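Cytosol aminopeptidase (Staphylococcus aureus subsp. aureus, PDB 3KZW) probably removes amino-terminal residues from peptides as a metal-dependent leucyl aminopeptidase of the cytosol aminopeptidase family. Local coordinates at residues R369-N380 against F468-H478. Sequence-based numbering, arbitrary orientation.
With NA (sodium ion), chain R.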
loop_
_atom_site.group_PDB
_atom_site.type_symbol
_atom_site.label_atom_id
_atom_site.label_comp_id
_atom_site.label_asym_id
_atom_site.label_seq_id
_atom_site.Cartn_x
_atom_site.Cartn_y
_atom_site.Cartn_z
ATOM N N ARG A 369 5.092 -19.286 18.056
ATOM C CA ARG A 369 4.284 -19.648 19.219
ATOM C C ARG A 369 3.751 -21.082 19.137
ATOM O O ARG A 369 3.505 -21.719 20.162
ATOM C CB ARG A 369 3.137 -18.647 19.419
ATOM C CG ARG A 369 2.120 -18.594 18.283
ATOM C CD ARG A 369 1.304 -17.315 18.323
ATOM N NE ARG A 369 2.048 -16.169 17.800
ATOM C CZ ARG A 369 1.550 -14.944 17.654
ATOM N NH1 ARG A 369 0.293 -14.681 17.990
ATOM N NH2 ARG A 369 2.311 -13.975 17.169
ATOM N N LEU A 370 3.585 -21.583 17.914
ATOM C CA LEU A 370 3.103 -22.944 17.689
ATOM C C LEU A 370 4.150 -23.988 18.065
ATOM O O LEU A 370 3.846 -24.932 18.794
ATOM C CB LEU A 370 2.652 -23.136 16.237
ATOM C CG LEU A 370 1.429 -22.344 15.757
ATOM C CD1 LEU A 370 1.303 -22.433 14.247
ATOM C CD2 LEU A 370 0.140 -22.810 16.433
ATOM N N VAL A 371 5.378 -23.814 17.579
ATOM C CA VAL A 371 6.453 -24.759 17.883
ATOM C C VAL A 371 6.894 -24.677 19.346
ATOM O O VAL A 371 7.287 -25.685 19.934
ATOM C CB VAL A 371 7.671 -24.635 16.919
ATOM C CG1 VAL A 371 7.236 -24.853 15.475
ATOM C CG2 VAL A 371 8.394 -23.299 17.077
ATOM N N LEU A 372 6.814 -23.479 19.927
ATOM C CA LEU A 372 7.133 -23.274 21.337
ATOM C C LEU A 372 6.115 -23.970 22.227
ATOM O O LEU A 372 6.475 -24.536 23.258
ATOM C CB LEU A 372 7.192 -21.783 21.678
ATOM C CG LEU A 372 8.416 -20.979 21.229
ATOM C CD1 LEU A 372 8.119 -19.492 21.306
ATOM C CD2 LEU A 372 9.659 -21.326 22.049
ATOM N N ALA A 373 4.849 -23.928 21.818
ATOM C CA ALA A 373 3.761 -24.561 22.561
ATOM C C ALA A 373 4.009 -26.053 22.788
ATOM O O ALA A 373 3.862 -26.546 23.909
ATOM C CB ALA A 373 2.442 -24.341 21.845
ATOM N N ASP A 374 4.389 -26.760 21.721
ATOM C CA ASP A 374 4.702 -28.186 21.802
ATOM C C ASP A 374 5.961 -28.432 22.627
ATOM O O ASP A 374 6.030 -29.394 23.394
ATOM C CB ASP A 374 4.854 -28.792 20.401
ATOM C CG ASP A 374 3.525 -29.259 19.805
ATOM O OD1 ASP A 374 2.475 -29.163 20.478
ATOM O OD2 ASP A 374 3.533 -29.736 18.652
ATOM N N ALA A 375 6.945 -27.550 22.474
ATOM C CA ALA A 375 8.212 -27.670 23.187
ATOM C C ALA A 375 8.063 -27.387 24.685
ATOM O O ALA A 375 8.662 -28.078 25.512
ATOM C CB ALA A 375 9.257 -26.757 22.563
ATOM N N VAL A 376 7.262 -26.376 25.024
ATOM C CA VAL A 376 7.014 -26.007 26.420
ATOM C C VAL A 376 6.275 -27.126 27.155
ATOM O O VAL A 376 6.644 -27.487 28.277
ATOM C CB VAL A 376 6.260 -24.649 26.548
ATOM C CG1 VAL A 376 5.673 -24.470 27.940
ATOM C CG2 VAL A 376 7.190 -23.490 26.224
ATOM N N PHE A 377 5.248 -27.680 26.512
ATOM C CA PHE A 377 4.488 -28.787 27.091
ATOM C C PHE A 377 5.376 -30.008 27.321
ATOM O O PHE A 377 5.270 -30.675 28.351
ATOM C CB PHE A 377 3.279 -29.153 26.221
ATOM C CG PHE A 377 2.332 -30.116 26.879
ATOM C CD1 PHE A 377 1.384 -29.666 27.795
ATOM C CD2 PHE A 377 2.394 -31.476 26.594
ATOM C CE1 PHE A 377 0.508 -30.557 28.418
ATOM C CE2 PHE A 377 1.520 -32.377 27.215
ATOM C CZ PHE A 377 0.577 -31.915 28.126
ATOM N N TYR A 378 6.253 -30.286 26.358
ATOM C CA TYR A 378 7.219 -31.375 26.478
ATOM C C TYR A 378 8.231 -31.117 27.593
ATOM O O TYR A 378 8.593 -32.031 28.330
ATOM C CB TYR A 378 7.936 -31.613 25.145
ATOM C CG TYR A 378 9.017 -32.670 25.201
ATOM C CD1 TYR A 378 8.692 -34.027 25.257
ATOM C CD2 TYR A 378 10.365 -32.315 25.192
ATOM C CE1 TYR A 378 9.682 -35.002 25.310
ATOM C CE2 TYR A 378 11.364 -33.283 25.244
ATOM C CZ TYR A 378 11.014 -34.623 25.302
ATOM O OH TYR A 378 11.996 -35.581 25.351
ATOM N N ALA A 379 8.682 -29.870 27.716
ATOM C CA ALA A 379 9.638 -29.492 28.757
ATOM C C ALA A 379 9.057 -29.676 30.161
ATOM O O ALA A 379 9.774 -30.047 31.094
ATOM C CB ALA A 379 10.102 -28.059 28.554
ATOM N N ASN A 380 7.755 -29.428 30.292
ATOM C CA ASN A 380 7.060 -29.504 31.573
ATOM C C ASN A 380 6.909 -30.936 32.099
ATOM O O ASN A 380 6.677 -31.145 33.293
ATOM C CB ASN A 380 5.694 -28.820 31.471
ATOM C CG ASN A 380 5.233 -28.226 32.790
ATOM O OD1 ASN A 380 6.043 -27.875 33.650
ATOM N ND2 ASN A 380 3.923 -28.097 32.951
ATOM N N PHE A 468 -0.203 -17.103 24.673
ATOM C CA PHE A 468 -0.329 -18.366 23.952
ATOM C C PHE A 468 0.748 -19.366 24.372
ATOM O O PHE A 468 0.443 -20.525 24.656
ATOM C CB PHE A 468 -0.281 -18.130 22.441
ATOM C CG PHE A 468 -0.631 -19.342 21.623
ATOM C CD1 PHE A 468 0.349 -20.255 21.250
ATOM C CD2 PHE A 468 -1.940 -19.566 21.215
ATOM C CE1 PHE A 468 0.031 -21.380 20.489
ATOM C CE2 PHE A 468 -2.271 -20.683 20.453
ATOM C CZ PHE A 468 -1.283 -21.593 20.091
ATOM N N VAL A 469 1.997 -18.909 24.416
ATOM C CA VAL A 469 3.131 -19.753 24.790
ATOM C C VAL A 469 3.068 -20.190 26.260
ATOM O O VAL A 469 3.235 -21.374 26.560
ATOM C CB VAL A 469 4.482 -19.060 24.472
ATOM C CG1 VAL A 469 5.660 -19.877 24.988
ATOM C CG2 VAL A 469 4.617 -18.832 22.975
ATOM N N THR A 470 2.801 -19.242 27.162
ATOM C CA THR A 470 2.808 -19.514 28.606
ATOM C C THR A 470 1.615 -20.343 29.074
ATOM O O THR A 470 1.594 -20.819 30.213
ATOM C CB THR A 470 2.889 -18.223 29.446
ATOM O OG1 THR A 470 1.840 -17.329 29.055
ATOM C CG2 THR A 470 4.242 -17.540 29.255
ATOM N N HIS A 471 0.626 -20.506 28.198
ATOM C CA HIS A 471 -0.547 -21.335 28.477
ATOM C C HIS A 471 -0.161 -22.798 28.665
ATOM O O HIS A 471 -0.751 -23.499 29.480
ATOM C CB HIS A 471 -1.566 -21.201 27.342
ATOM C CG HIS A 471 -2.716 -22.160 27.432
ATOM N ND1 HIS A 471 -3.816 -21.934 28.232
ATOM C CD2 HIS A 471 -2.943 -23.342 26.808
ATOM C CE1 HIS A 471 -4.667 -22.937 28.103
ATOM N NE2 HIS A 471 -4.161 -23.804 27.244
ATOM N N PHE A 472 0.848 -23.239 27.919
ATOM C CA PHE A 472 1.205 -24.654 27.840
ATOM C C PHE A 472 2.097 -25.154 28.983
ATOM O O PHE A 472 2.422 -26.345 29.056
ATOM C CB PHE A 472 1.826 -24.956 26.473
ATOM C CG PHE A 472 0.835 -24.912 25.345
ATOM C CD1 PHE A 472 0.488 -23.701 24.753
ATOM C CD2 PHE A 472 0.233 -26.081 24.885
ATOM C CE1 PHE A 472 -0.437 -23.653 23.714
ATOM C CE2 PHE A 472 -0.692 -26.045 23.845
ATOM C CZ PHE A 472 -1.028 -24.829 23.256
ATOM N N SER A 473 2.472 -24.246 29.880
ATOM C CA SER A 473 3.282 -24.604 31.041
ATOM C C SER A 473 2.421 -24.932 32.263
ATOM O O SER A 473 2.929 -25.433 33.273
ATOM C CB SER A 473 4.259 -23.477 31.376
ATOM O OG SER A 473 3.568 -22.266 31.620
ATOM N N GLY A 474 1.122 -24.652 32.165
ATOM C CA GLY A 474 0.207 -24.836 33.284
ATOM C C GLY A 474 0.490 -23.816 34.368
ATOM O O GLY A 474 0.517 -22.612 34.101
ATOM N N GLN A 475 0.718 -24.296 35.587
ATOM C CA GLN A 475 1.015 -23.423 36.721
ATOM C C GLN A 475 2.513 -23.337 37.024
ATOM O O GLN A 475 2.923 -22.634 37.951
ATOM C CB GLN A 475 0.231 -23.861 37.964
ATOM C CG GLN A 475 -1.286 -23.731 37.827
ATOM C CD GLN A 475 -1.733 -22.310 37.504
ATOM O OE1 GLN A 475 -1.667 -21.417 38.354
ATOM N NE2 GLN A 475 -2.196 -22.097 36.272
ATOM N N THR A 476 3.319 -24.049 36.237
ATOM C CA THR A 476 4.777 -24.021 36.363
ATOM C C THR A 476 5.308 -22.618 36.076
ATOM O O THR A 476 4.924 -22.016 35.072
ATOM C CB THR A 476 5.436 -25.026 35.394
ATOM O OG1 THR A 476 4.844 -26.317 35.572
ATOM C CG2 THR A 476 6.940 -25.121 35.633
ATOM N N PRO A 477 6.172 -22.083 36.966
ATOM C CA PRO A 477 6.820 -20.792 36.739
ATOM C C PRO A 477 7.427 -20.696 35.340
ATOM O O PRO A 477 8.259 -21.520 34.965
ATOM C CB PRO A 477 7.910 -20.765 37.812
ATOM C CG PRO A 477 7.319 -21.526 38.937
ATOM C CD PRO A 477 6.492 -22.619 38.304
ATOM N N HIS A 478 6.990 -19.695 34.582
ATOM C CA HIS A 478 7.350 -19.563 33.175
ATOM C C HIS A 478 7.719 -18.118 32.843
ATOM O O HIS A 478 6.946 -17.194 33.117
ATOM C CB HIS A 478 6.175 -20.016 32.297
ATOM C CG HIS A 478 6.515 -20.200 30.848
ATOM N ND1 HIS A 478 5.833 -21.079 30.036
ATOM C CD2 HIS A 478 7.458 -19.622 30.065
ATOM C CE1 HIS A 478 6.337 -21.032 28.816
ATOM N NE2 HIS A 478 7.327 -20.159 28.807
HETATM NA NA NA R . 0.900 -20.657 32.559
HETATM O O HOH W 1 2.813 -20.952 33.805
HETATM O O HOH W 2 -1.442 -20.848 32.119
#
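The methyl group of A373 sits over one face of the F472 ring, a CH-pi contact with CB 3.6 Å from the ring centroid and 15° off its normal. F468 lies beside this pair, its ring edge directed at the backbone oxygen of R369, while L372 CD1 meets V469 CG2 at 3.9 Å. V376 continues the tightly packed, apolar part: CG1, anti to the backbone N (chi1 164°), reaches S473 CB and the H478 ring, approaching CE1 to 3.6 Å, and CG2 lies near V469. In the plane of this ring, H478 ND1 donates to S473 OG (3.0 Å), and NE2 bonds D389. S473 OG in turn donates to T470 O, which with G474 O and two waters coordinates a sodium ion. The N380 end is more polar and partly exposed: OD1 lies 2.7 Å from T476 OG1, beside the type II' turn S473–T476. The loose side is F377, whose partly exposed ring brings only its CD1 edge to F472 O (3.7 Å). Helix 368-380 rests on strands 278-285, 328-338 and 386-391, with the end of helix 461-470 also against it; the turn that supplies G474 O leads into strand 478-482, parallel neighbour of 386-391.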